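Local coordinates for protein luciferase-like monooxygenase (Streptomyces bottropensis, PDB 4US5) that probably works as a flavin-dependent monooxygenase of the bacterial luciferase family, inserting oxygen into an organic substrate, at residues Glu11-Val16 and Phe53-Ala58; Ser86-Ala91 and Arg145-Pro150; Leu107-Ala112 and Pro166-Leu171; Ala191-Pro196 and Ser224-Cys229. All blocks are in the same frame, centred on the assembly; numbering follows the deposited sequence.

Interaction 1. Residues Glu11-Val16 and Phe53-Ala58. With NA (sodium ion), chain R; NA (sodium ion), chain L; NA (sodium ion), chain Q.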
loop_
_atom_site.group_PDB
_atom_site.type_symbol
_atom_site.label_atom_id
_atom_site.label_comp_id
_atom_site.label_asym_id
_atom_site.label_seq_id
_atom_site.Cartn_x
_atom_site.Cartn_y
_atom_site.Cartn_z
ATOM N N GLU B 11 9.243 -12.175 -6.188
ATOM C CA GLU B 11 8.290 -12.923 -5.435
ATOM C C GLU B 11 6.875 -12.672 -5.973
ATOM O O GLU B 11 6.341 -11.574 -5.851
ATOM C CB GLU B 11 8.381 -12.517 -3.956
ATOM C CG GLU B 11 7.187 -12.950 -3.065
ATOM C CD GLU B 11 7.088 -14.449 -2.872
ATOM O OE1 GLU B 11 7.024 -15.203 -3.866
ATOM O OE2 GLU B 11 7.077 -14.893 -1.702
ATOM N N GLN B 12 6.274 -13.703 -6.552
ATOM C CA GLN B 12 4.877 -13.626 -6.977
ATOM C C GLN B 12 3.904 -14.195 -5.928
ATOM O O GLN B 12 2.698 -14.074 -6.060
ATOM C CB GLN B 12 4.720 -14.289 -8.341
ATOM C CG GLN B 12 4.624 -15.790 -8.335
ATOM C CD GLN B 12 5.927 -16.530 -8.088
ATOM O OE1 GLN B 12 6.834 -16.059 -7.391
ATOM N NE2 GLN B 12 5.971 -17.758 -8.553
ATOM N N ALA B 13 4.465 -14.738 -4.846
ATOM C CA ALA B 13 3.668 -15.254 -3.717
ATOM C C ALA B 13 2.683 -16.345 -4.141
ATOM O O ALA B 13 1.469 -16.199 -4.009
ATOM C CB ALA B 13 2.970 -14.135 -2.991
ATOM N N PRO B 14 3.220 -17.458 -4.630
ATOM C CA PRO B 14 2.319 -18.515 -5.050
ATOM C C PRO B 14 1.529 -19.082 -3.874
ATOM O O PRO B 14 1.996 -19.077 -2.742
ATOM C CB PRO B 14 3.256 -19.556 -5.676
ATOM C CG PRO B 14 4.618 -19.165 -5.300
ATOM C CD PRO B 14 4.637 -17.808 -4.770
ATOM N N VAL B 15 0.321 -19.537 -4.162
ATOM C CA VAL B 15 -0.510 -20.206 -3.163
ATOM C C VAL B 15 -0.418 -21.694 -3.442
ATOM O O VAL B 15 -0.612 -22.150 -4.593
ATOM C CB VAL B 15 -1.959 -19.744 -3.252
ATOM C CG1 VAL B 15 -2.777 -20.350 -2.103
ATOM C CG2 VAL B 15 -2.025 -18.202 -3.198
ATOM N N VAL B 16 -0.096 -22.456 -2.409
ATOM C CA VAL B 16 0.302 -23.849 -2.604
ATOM C C VAL B 16 -0.747 -24.792 -1.942
ATOM O O VAL B 16 -1.427 -24.430 -0.996
ATOM C CB VAL B 16 1.685 -24.133 -2.042
ATOM C CG1 VAL B 16 2.690 -23.089 -2.575
ATOM C CG2 VAL B 16 1.702 -24.129 -0.525
ATOM N N PHE B 53 -3.850 -18.951 -7.571
ATOM C CA PHE B 53 -2.535 -19.509 -7.267
ATOM C C PHE B 53 -1.467 -18.421 -7.043
ATOM O O PHE B 53 -0.330 -18.777 -6.805
ATOM C CB PHE B 53 -2.050 -20.460 -8.375
ATOM C CG PHE B 53 -2.171 -19.873 -9.761
ATOM C CD1 PHE B 53 -1.147 -19.107 -10.291
ATOM C CD2 PHE B 53 -3.304 -20.100 -10.523
ATOM C CE1 PHE B 53 -1.263 -18.549 -11.577
ATOM C CE2 PHE B 53 -3.421 -19.575 -11.791
ATOM C CZ PHE B 53 -2.404 -18.779 -12.317
ATOM N N ASN B 54 -1.845 -17.144 -7.079
ATOM C CA ASN B 54 -0.919 -16.055 -6.703
ATOM C C ASN B 54 -1.629 -15.125 -5.728
ATOM O O ASN B 54 -2.753 -14.672 -5.995
ATOM C CB ASN B 54 -0.463 -15.307 -7.935
ATOM C CG ASN B 54 0.548 -16.077 -8.755
ATOM O OD1 ASN B 54 1.487 -16.678 -8.234
ATOM N ND2 ASN B 54 0.412 -15.992 -10.076
ATOM N N ALA B 55 -0.954 -14.774 -4.639
ATOM C CA ALA B 55 -1.605 -14.109 -3.483
ATOM C C ALA B 55 -1.587 -12.564 -3.451
ATOM O O ALA B 55 -2.221 -11.978 -2.589
ATOM C CB ALA B 55 -0.995 -14.623 -2.200
ATOM N N VAL B 56 -0.840 -11.917 -4.339
ATOM C CA VAL B 56 -0.607 -10.488 -4.222
ATOM C C VAL B 56 -1.037 -9.709 -5.459
ATOM O O VAL B 56 -0.291 -9.617 -6.451
ATOM C CB VAL B 56 0.877 -10.144 -3.965
ATOM C CG1 VAL B 56 1.048 -8.634 -3.805
ATOM C CG2 VAL B 56 1.359 -10.829 -2.722
ATOM N N PRO B 57 -2.220 -9.101 -5.387
ATOM C CA PRO B 57 -2.656 -8.177 -6.419
ATOM C C PRO B 57 -2.152 -6.755 -6.180
ATOM O O PRO B 57 -2.280 -5.898 -7.095
ATOM C CB PRO B 57 -4.186 -8.230 -6.303
ATOM C CG PRO B 57 -4.443 -8.486 -4.863
ATOM C CD PRO B 57 -3.258 -9.331 -4.383
ATOM N N ALA B 58 -1.674 -6.471 -4.956
ATOM C CA ALA B 58 -1.291 -5.119 -4.522
ATOM C C ALA B 58 0.116 -5.149 -3.907
ATOM O O ALA B 58 0.278 -5.179 -2.690
ATOM C CB ALA B 58 -2.283 -4.556 -3.538
HETATM NA NA NA R . 9.262 -16.350 -6.575
HETATM NA NA NA L . 5.123 -16.659 -0.750
HETATM NA NA NA Q . -4.231 -13.139 -7.761
HETATM O O HOH W 1 0.905 -12.293 -6.872
HETATM O O HOH W 2 2.989 -18.715 -9.306
HETATM O O HOH W 3 4.344 -19.382 -1.433
#
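Gln12 leaves the backbone with CG in the crowded position between N and the carbonyl carbon (chi1 81°), which lays its chain obliquely across Asn54. Gln12 CB lies near Asn54 OD1 and Gln12 CG touches that oxygen at 3.3 Å; the chain then bends at chi2 (-75°) and carries the amide to a sodium ion. At the tip, Gln12 OE1 binds this sodium at 2.6 Å, sharing it with the carbonyl of Val10, while NE2 donates to the carbonyl of Ser314. The amide planes of Gln12 and Asn54 are turned 56° from each other, and a water links NE2 to OD1. These are the loops that follow strands 6-11 and 42-45 at the C-terminal end of a TIM barrel, the end where enzymes of this fold carry their active sites. A single bridge at Pro14 and Asn54 ties the loops: Val15 N donates to Phe53 O at 2.8 Å, and Ala55 N to Ala13 O at 2.9 Å. Beside the bridge, Ala13 CB packs on Val56 CG2, and Val15 CG2 meets Ala55 CB. Glu11 braces the turn from its own side, OE1 accepting from Ala13 N and pairing with Arg322, OE2 reaching a second sodium at 2.8 Å. An alanine here would probably loosen the turn at Ala13, since the carboxylate that receives its N-H, pairs with Arg322 and binds that sodium would be gone. Asn54 O binds a third sodium with His48 and Glu51, and Ser159 of the second subunit completes that site.

Interaction 2. Residues Ser86-Ala91 and Arg145-Pro150; sequences SPLKVA and RAYLDP
Two helices of the barrel's outer layer meet here, the first turn of helix 87-100 and the C-terminal end of helix 134-147. Tyr147 carries the contact. With CG anti to its carbonyl carbon (chi1 -74°), the ring reaches across to Leu88, and the two side chains cross at about a right angle. Leu88 CB lies over one ring face in a CH-pi contact, 3.9 Å from the Tyr147 ring centroid and shifted toward the rim. The same ring meets the backbone: Tyr147 CE2 comes within 3.5 Å of Leu88 N, while Pro87 CB lies 4.1 Å from Tyr147 CE2. One turn further on, Ala91 CB packs against Tyr147 CB at 3.8 Å and against Leu148 CD2 at 4.0 Å. No hydrogen bond crosses the contact. Ser86 is the N-cap of its helix, its OG accepting weakly from Leu88 N and Lys89 N and also bonded to Ala122 of the second subunit. That subunit covers this corner, with its Ala122 packing on Leu88 and Tyr147 and its Glu60 forming a salt bridge to Lys89. Inward, Val90 packs on Leu107 of strand 105-110 and Leu148 on Leu168 of strand 167-172, so the helices cover that strand pair.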
loop_
_atom_site.group_PDB
_atom_site.type_symbol
_atom_site.label_atom_id
_atom_site.label_comp_id
_atom_site.label_asym_id
_atom_site.label_seq_id
_atom_site.Cartn_x
_atom_site.Cartn_y
_atom_site.Cartn_z
ATOM N N SER B 86 -3.582 5.507 -12.559
ATOM C CA SER B 86 -3.069 6.863 -12.737
ATOM C C SER B 86 -1.594 6.892 -12.397
ATOM O O SER B 86 -1.216 6.460 -11.331
ATOM C CB SER B 86 -3.819 7.815 -11.807
ATOM O OG SER B 86 -3.124 9.030 -11.669
ATOM N N PRO B 87 -0.747 7.445 -13.298
ATOM C CA PRO B 87 0.649 7.605 -12.936
ATOM C C PRO B 87 0.893 8.488 -11.707
ATOM O O PRO B 87 1.853 8.271 -11.000
ATOM C CB PRO B 87 1.275 8.205 -14.199
ATOM C CG PRO B 87 0.393 7.705 -15.300
ATOM C CD PRO B 87 -0.982 7.752 -14.728
ATOM N N LEU B 88 -0.000 9.436 -11.420
ATOM C CA LEU B 88 0.142 10.247 -10.235
ATOM C C LEU B 88 -0.084 9.415 -8.967
ATOM O O LEU B 88 0.635 9.544 -7.997
ATOM C CB LEU B 88 -0.833 11.404 -10.247
ATOM C CG LEU B 88 -0.864 12.248 -8.974
ATOM C CD1 LEU B 88 0.508 12.814 -8.630
ATOM C CD2 LEU B 88 -1.887 13.345 -9.132
ATOM N N LYS B 89 -1.113 8.597 -8.994
ATOM C CA LYS B 89 -1.372 7.688 -7.869
ATOM C C LYS B 89 -0.184 6.808 -7.603
ATOM O O LYS B 89 0.252 6.667 -6.466
ATOM C CB LYS B 89 -2.609 6.853 -8.140
ATOM C CG LYS B 89 -2.887 5.767 -7.096
ATOM C CD LYS B 89 -2.959 6.303 -5.684
ATOM C CE LYS B 89 -3.374 5.191 -4.714
ATOM N NZ LYS B 89 -3.490 5.678 -3.310
ATOM N N VAL B 90 0.349 6.174 -8.626
ATOM C CA VAL B 90 1.529 5.349 -8.441
ATOM C C VAL B 90 2.708 6.137 -7.844
ATOM O O VAL B 90 3.411 5.652 -6.950
ATOM C CB VAL B 90 1.919 4.642 -9.755
ATOM C CG1 VAL B 90 3.221 3.849 -9.608
ATOM C CG2 VAL B 90 0.805 3.704 -10.188
ATOM N N ALA B 91 2.946 7.331 -8.377
ATOM C CA ALA B 91 3.997 8.196 -7.871
ATOM C C ALA B 91 3.807 8.507 -6.389
ATOM O O ALA B 91 4.748 8.433 -5.616
ATOM C CB ALA B 91 4.057 9.487 -8.693
ATOM N N ARG B 145 7.562 9.383 -14.541
ATOM C CA ARG B 145 8.896 9.973 -14.328
ATOM C C ARG B 145 8.775 11.480 -14.068
ATOM O O ARG B 145 9.443 12.003 -13.185
ATOM C CB ARG B 145 9.794 9.626 -15.540
ATOM C CG ARG B 145 11.279 9.867 -15.467
ATOM C CD ARG B 145 11.868 9.508 -16.840
ATOM N NE ARG B 145 12.973 8.573 -16.763
ATOM C CZ ARG B 145 13.545 8.011 -17.829
ATOM N NH1 ARG B 145 13.107 8.275 -19.047
ATOM N NH2 ARG B 145 14.567 7.189 -17.667
ATOM N N ALA B 146 7.861 12.150 -14.764
ATOM C CA ALA B 146 7.621 13.569 -14.569
ATOM C C ALA B 146 7.018 13.853 -13.198
ATOM O O ALA B 146 7.403 14.797 -12.522
ATOM C CB ALA B 146 6.709 14.120 -15.665
ATOM N N TYR B 147 6.085 13.013 -12.754
ATOM C CA TYR B 147 5.521 13.216 -11.417
ATOM C C TYR B 147 6.558 12.997 -10.334
ATOM O O TYR B 147 6.517 13.635 -9.285
ATOM C CB TYR B 147 4.324 12.311 -11.190
ATOM C CG TYR B 147 3.066 12.736 -11.917
ATOM C CD1 TYR B 147 2.580 14.028 -11.812
ATOM C CD2 TYR B 147 2.340 11.826 -12.639
ATOM C CE1 TYR B 147 1.398 14.391 -12.421
ATOM C CE2 TYR B 147 1.177 12.174 -13.271
ATOM C CZ TYR B 147 0.719 13.459 -13.170
ATOM O OH TYR B 147 -0.428 13.785 -13.771
ATOM N N LEU B 148 7.504 12.120 -10.580
ATOM C CA LEU B 148 8.583 11.865 -9.640
ATOM C C LEU B 148 9.694 12.939 -9.678
ATOM O O LEU B 148 10.621 12.888 -8.897
ATOM C CB LEU B 148 9.190 10.464 -9.869
ATOM C CG LEU B 148 8.227 9.317 -9.513
ATOM C CD1 LEU B 148 8.776 7.993 -10.003
ATOM C CD2 LEU B 148 8.004 9.269 -7.996
ATOM N N ASP B 149 9.600 13.879 -10.610
ATOM C CA ASP B 149 10.572 15.007 -10.687
ATOM C C ASP B 149 9.919 16.249 -10.138
ATOM O O ASP B 149 9.030 16.832 -10.780
ATOM C CB ASP B 149 10.991 15.235 -12.154
ATOM C CG ASP B 149 11.921 16.439 -12.333
ATOM O OD1 ASP B 149 12.351 17.045 -11.323
ATOM O OD2 ASP B 149 12.219 16.765 -13.491
ATOM N N PRO B 150 10.319 16.667 -8.925
ATOM C CA PRO B 150 9.629 17.803 -8.298
ATOM C C PRO B 150 9.886 19.171 -8.987
ATOM O O PRO B 150 9.225 20.163 -8.652
ATOM C CB PRO B 150 10.171 17.795 -6.872
ATOM C CG PRO B 150 11.517 17.190 -6.977
ATOM C CD PRO B 150 11.467 16.205 -8.126
#

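Interaction 3. Residues Leu107-Ala112 and Pro166-Leu171; sequences LGIGRA and PALWLL. With NA (sodium ion), chain N.
Leu107 lies alongside Leu168 with both side chains pointing the same way, and Leu107 CG meets Leu168 CD2 at 3.8 Å. Leu107 CB also touches Pro166 CB, just ahead of the second strand. The backbones run parallel, their axes 4.5 Å apart and 25° off alignment, and four hydrogen bonds join them. Leu107 N donates to Ala167 O and Trp169 N to Leu107 O, both donors sitting above the carbonyl plane. Ile109 N donates to Trp169 O at 2.8 Å, in the carbonyl plane, and Leu171 N approaches Ile109 O at 2.9 Å, nearly along the C=O axis. On the Trp169 face, Leu171 CD1 sits 3.7 Å from Gly108 CA, where a beta carbon would collide with it. Past the bridged pairs, a water accepts from Arg111 N and donates to Leu171 O, and Gly110 O binds a sodium ion at 2.7 Å. Trp169 stacks edge-to-face with Trp44, and its NE1 is hydrogen-bonded to a buffer molecule, probably from the crystallisation. On the Leu107 face, Phe94 of helix 87-100 packs on Leu107 and Leu144 of helix 134-147 on Leu168, while strands 74-81 and 188-191 continue the parallel barrel wall.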
loop_
_atom_site.group_PDB
_atom_site.type_symbol
_atom_site.label_atom_id
_atom_site.label_comp_id
_atom_site.label_asym_id
_atom_site.label_seq_id
_atom_site.Cartn_x
_atom_site.Cartn_y
_atom_site.Cartn_z
ATOM N N LEU B 107 10.676 1.017 -7.902
ATOM C CA LEU B 107 9.437 1.013 -8.594
ATOM C C LEU B 107 9.616 0.329 -9.955
ATOM O O LEU B 107 9.870 0.998 -10.976
ATOM C CB LEU B 107 8.929 2.442 -8.756
ATOM C CG LEU B 107 7.638 2.698 -9.515
ATOM C CD1 LEU B 107 6.543 1.698 -9.183
ATOM C CD2 LEU B 107 7.144 4.114 -9.227
ATOM N N GLY B 108 9.523 -0.990 -9.959
ATOM C CA GLY B 108 9.500 -1.756 -11.185
ATOM C C GLY B 108 8.112 -1.722 -11.801
ATOM O O GLY B 108 7.107 -1.860 -11.092
ATOM N N ILE B 109 8.072 -1.514 -13.109
ATOM C CA ILE B 109 6.831 -1.345 -13.878
ATOM C C ILE B 109 6.769 -2.466 -14.881
ATOM O O ILE B 109 7.751 -2.732 -15.555
ATOM C CB ILE B 109 6.866 -0.013 -14.654
ATOM C CG1 ILE B 109 6.918 1.167 -13.699
ATOM C CG2 ILE B 109 5.675 0.102 -15.600
ATOM C CD1 ILE B 109 5.787 1.230 -12.713
ATOM N N GLY B 110 5.634 -3.135 -14.946
ATOM C CA GLY B 110 5.439 -4.243 -15.869
ATOM C C GLY B 110 4.197 -4.094 -16.729
ATOM O O GLY B 110 3.329 -3.267 -16.439
ATOM N N ARG B 111 4.128 -4.909 -17.783
ATOM C CA ARG B 111 2.998 -4.882 -18.736
ATOM C C ARG B 111 1.762 -5.595 -18.214
ATOM O O ARG B 111 1.861 -6.657 -17.623
ATOM C CB ARG B 111 3.353 -5.547 -20.070
ATOM C CG ARG B 111 4.108 -4.708 -21.057
ATOM C CD ARG B 111 3.686 -5.001 -22.473
ATOM N NE ARG B 111 3.867 -3.809 -23.281
ATOM C CZ ARG B 111 2.970 -2.826 -23.406
ATOM N NH1 ARG B 111 1.762 -2.895 -22.831
ATOM N NH2 ARG B 111 3.284 -1.765 -24.132
ATOM N N ALA B 112 0.585 -5.061 -18.591
ATOM C CA ALA B 112 -0.697 -5.626 -18.207
ATOM C C ALA B 112 -1.311 -6.504 -19.326
ATOM O O ALA B 112 -2.510 -6.837 -19.280
ATOM C CB ALA B 112 -1.653 -4.528 -17.841
ATOM N N PRO B 166 12.036 6.825 -5.429
ATOM C CA PRO B 166 12.174 5.433 -5.782
ATOM C C PRO B 166 12.905 5.263 -7.108
ATOM O O PRO B 166 12.755 6.092 -7.983
ATOM C CB PRO B 166 10.721 4.970 -5.914
ATOM C CG PRO B 166 9.983 6.171 -6.300
ATOM C CD PRO B 166 10.641 7.287 -5.540
ATOM N N ALA B 167 13.606 4.147 -7.259
ATOM C CA ALA B 167 14.315 3.820 -8.483
ATOM C C ALA B 167 13.365 3.146 -9.488
ATOM O O ALA B 167 12.852 2.046 -9.237
ATOM C CB ALA B 167 15.491 2.908 -8.171
ATOM N N LEU B 168 13.212 3.770 -10.655
ATOM C CA LEU B 168 12.362 3.247 -11.727
ATOM C C LEU B 168 13.041 2.114 -12.493
ATOM O O LEU B 168 14.170 2.287 -13.006
ATOM C CB LEU B 168 12.048 4.345 -12.734
ATOM C CG LEU B 168 10.826 5.232 -12.501
ATOM C CD1 LEU B 168 10.672 6.235 -13.638
ATOM C CD2 LEU B 168 9.527 4.421 -12.350
ATOM N N TRP B 169 12.349 0.994 -12.649
ATOM C CA TRP B 169 12.807 -0.138 -13.447
ATOM C C TRP B 169 11.707 -0.554 -14.414
ATOM O O TRP B 169 10.511 -0.516 -14.072
ATOM C CB TRP B 169 13.141 -1.358 -12.562
ATOM C CG TRP B 169 14.443 -1.283 -11.857
ATOM C CD1 TRP B 169 14.723 -0.526 -10.742
ATOM C CD2 TRP B 169 15.653 -1.970 -12.178
ATOM N NE1 TRP B 169 16.005 -0.698 -10.368
ATOM C CE2 TRP B 169 16.605 -1.597 -11.215
ATOM C CE3 TRP B 169 16.040 -2.834 -13.206
ATOM C CZ2 TRP B 169 17.899 -2.059 -11.243
ATOM C CZ3 TRP B 169 17.314 -3.320 -13.200
ATOM C CH2 TRP B 169 18.245 -2.910 -12.246
ATOM N N LEU B 170 12.091 -0.994 -15.606
ATOM C CA LEU B 170 11.129 -1.563 -16.544
ATOM C C LEU B 170 11.348 -3.059 -16.622
ATOM O O LEU B 170 12.475 -3.526 -16.831
ATOM C CB LEU B 170 11.277 -0.958 -17.931
ATOM C CG LEU B 170 10.281 -1.454 -18.960
ATOM C CD1 LEU B 170 8.849 -1.235 -18.478
ATOM C CD2 LEU B 170 10.474 -0.730 -20.290
ATOM N N LEU B 171 10.263 -3.794 -16.438
ATOM C CA LEU B 171 10.272 -5.240 -16.572
ATOM C C LEU B 171 9.674 -5.572 -17.899
ATOM O O LEU B 171 8.614 -5.042 -18.266
ATOM C CB LEU B 171 9.436 -5.911 -15.475
ATOM C CG LEU B 171 10.115 -6.032 -14.112
ATOM C CD1 LEU B 171 10.282 -4.656 -13.428
ATOM C CD2 LEU B 171 9.312 -6.962 -13.246
HETATM NA NA NA N . 0.976 -2.253 -17.273
HETATM O O HOH W 4 6.286 -6.764 -18.051
#

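Interaction 4. Residues Ala191-Pro196 and Ser224-Cys229; sequences AHFITP and SVVVCC
Ala191 O is held by two backbone donors, Ile194 N at 3.0 Å and Thr195 N at 3.1 Å, which wind the chain into a tight turn as strand 188-191 ends. Across the contact, His192 N gives Ser224 O only a weak bond, its N-H...O angle 130°, next to the parallel bridge of Ala191 with Ser224. Phe193 CG takes the crowded position between N and the carbonyl carbon (chi1 67°), bringing the ring against strand 224-229. Ser224 O sits at the ring edge, 3.5 Å from Phe193 CD1, and Ser224 CB lies 3.9 Å from Phe193 CE1. Val226 CG2 meets Phe193 CB at 3.7 Å, the two side chains crossing at about a right angle, while Ile194 CG1 covers one face of the ring. Replacing Phe193 by a serine removes the ring that meets Val226 CG2 and Ser224 CB, and would probably weaken the turn's packing on the strand. The imidazole of His192 is fixed from outside, ND1 bonded to Thr199 and NE2 to the carbonyl of Pro284. Strand 224-229 is flanked by strands 286-289 and 309-313, with Val313 touching Phe193 and Val226; helix 291-305 packs on His192 and Val225, and helix 233-251 on Val226.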
loop_
_atom_site.group_PDB
_atom_site.type_symbol
_atom_site.label_atom_id
_atom_site.label_comp_id
_atom_site.label_asym_id
_atom_site.label_seq_id
_atom_site.Cartn_x
_atom_site.Cartn_y
_atom_site.Cartn_z
ATOM N N ALA B 191 12.360 -11.051 -18.288
ATOM C CA ALA B 191 11.825 -12.336 -17.819
ATOM C C ALA B 191 12.134 -13.507 -18.751
ATOM O O ALA B 191 11.285 -13.939 -19.537
ATOM C CB ALA B 191 10.309 -12.229 -17.571
ATOM N N HIS B 192 13.299 -14.096 -18.552
ATOM C CA HIS B 192 13.722 -15.239 -19.327
ATOM C C HIS B 192 12.740 -16.401 -19.183
ATOM O O HIS B 192 12.450 -17.120 -20.168
ATOM C CB HIS B 192 15.104 -15.666 -18.904
ATOM C CG HIS B 192 15.477 -17.006 -19.407
ATOM N ND1 HIS B 192 15.832 -17.239 -20.717
ATOM C CD2 HIS B 192 15.381 -18.221 -18.819
ATOM C CE1 HIS B 192 16.023 -18.536 -20.888
ATOM N NE2 HIS B 192 15.815 -19.144 -19.732
ATOM N N PHE B 193 12.200 -16.564 -17.979
ATOM C CA PHE B 193 11.341 -17.687 -17.695
ATOM C C PHE B 193 9.994 -17.553 -18.385
ATOM O O PHE B 193 9.242 -18.518 -18.468
ATOM C CB PHE B 193 11.147 -17.861 -16.175
ATOM C CG PHE B 193 10.382 -16.741 -15.509
ATOM C CD1 PHE B 193 11.014 -15.567 -15.149
ATOM C CD2 PHE B 193 9.043 -16.889 -15.181
ATOM C CE1 PHE B 193 10.328 -14.556 -14.521
ATOM C CE2 PHE B 193 8.350 -15.876 -14.563
ATOM C CZ PHE B 193 8.996 -14.709 -14.211
ATOM N N ILE B 194 9.678 -16.351 -18.842
ATOM C CA ILE B 194 8.419 -16.094 -19.569
ATOM C C ILE B 194 8.627 -16.238 -21.083
ATOM O O ILE B 194 7.845 -16.913 -21.761
ATOM C CB ILE B 194 7.876 -14.693 -19.275
ATOM C CG1 ILE B 194 7.560 -14.584 -17.774
ATOM C CG2 ILE B 194 6.632 -14.377 -20.151
ATOM C CD1 ILE B 194 6.839 -13.322 -17.356
ATOM N N THR B 195 9.684 -15.628 -21.606
ATOM C CA THR B 195 9.961 -15.626 -23.039
ATOM C C THR B 195 11.410 -16.047 -23.338
ATOM O O THR B 195 12.239 -15.233 -23.755
ATOM C CB THR B 195 9.629 -14.237 -23.606
ATOM O OG1 THR B 195 8.315 -13.871 -23.187
ATOM C CG2 THR B 195 9.665 -14.209 -25.146
ATOM N N PRO B 196 11.725 -17.320 -23.110
ATOM C CA PRO B 196 13.089 -17.792 -23.252
ATOM C C PRO B 196 13.540 -17.846 -24.721
ATOM O O PRO B 196 14.734 -17.881 -24.976
ATOM C CB PRO B 196 13.047 -19.201 -22.663
ATOM C CG PRO B 196 11.618 -19.608 -22.776
ATOM C CD PRO B 196 10.830 -18.351 -22.594
ATOM N N SER B 224 15.635 -12.056 -15.011
ATOM C CA SER B 224 14.740 -12.792 -14.131
ATOM C C SER B 224 14.609 -14.211 -14.592
ATOM O O SER B 224 14.282 -14.472 -15.764
ATOM C CB SER B 224 13.386 -12.114 -14.009
ATOM O OG SER B 224 13.580 -10.820 -13.493
ATOM N N VAL B 225 14.841 -15.124 -13.669
ATOM C CA VAL B 225 14.939 -16.541 -13.938
ATOM C C VAL B 225 14.215 -17.300 -12.842
ATOM O O VAL B 225 14.297 -16.930 -11.680
ATOM C CB VAL B 225 16.407 -17.032 -13.966
ATOM C CG1 VAL B 225 17.087 -16.632 -15.266
ATOM C CG2 VAL B 225 17.200 -16.529 -12.766
ATOM N N VAL B 226 13.535 -18.377 -13.225
ATOM C CA VAL B 226 13.097 -19.373 -12.295
ATOM C C VAL B 226 14.242 -20.330 -12.009
ATOM O O VAL B 226 14.947 -20.825 -12.938
ATOM C CB VAL B 226 11.896 -20.155 -12.835
ATOM C CG1 VAL B 226 11.651 -21.411 -12.041
ATOM C CG2 VAL B 226 10.669 -19.300 -12.826
ATOM N N VAL B 227 14.482 -20.567 -10.725
ATOM C CA VAL B 227 15.493 -21.512 -10.323
ATOM C C VAL B 227 14.917 -22.450 -9.290
ATOM O O VAL B 227 14.203 -22.023 -8.378
ATOM C CB VAL B 227 16.716 -20.816 -9.714
ATOM C CG1 VAL B 227 17.794 -21.819 -9.324
ATOM C CG2 VAL B 227 17.255 -19.760 -10.659
ATOM N N CYS B 228 15.229 -23.728 -9.445
ATOM C CA CYS B 228 14.879 -24.744 -8.476
ATOM C C CYS B 228 16.149 -25.504 -8.104
ATOM O O CYS B 228 16.632 -26.362 -8.865
ATOM C CB CYS B 228 13.831 -25.674 -9.098
ATOM S SG CYS B 228 13.231 -26.945 -7.991
ATOM N N CYS B 229 16.746 -25.119 -6.974
ATOM C CA CYS B 229 18.040 -25.634 -6.543
ATOM C C CYS B 229 17.887 -26.500 -5.274
ATOM O O CYS B 229 17.106 -26.177 -4.362
ATOM C CB CYS B 229 19.005 -24.491 -6.301
ATOM S SG CYS B 229 20.659 -25.009 -5.803
#

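In the fold
All four contacts belong to one parallel TIM barrel. Interaction 1 comes first along the chain and joins loops beyond strands 6-11 and 42-45. Interactions 2 and 3 then interleave: helix 87-100 leads to strand 105-110, and helix 134-147 to strand 167-172, so a helix pair lies outside a strand pair, their centres 13 Å apart. They touch directly, Arg145 CB to Leu168 CD1 at 4.0 Å, fastening barrel layer to wall. Interaction 4 closes last, on the same sheet as interaction 3, their centres 18 Å apart; its centre is 17 Å from that of interaction 1. Interactions 1 and 2, 26 Å apart between centres, both reach the second subunit, so the barrel's loop end and outer layer share the dimer interface.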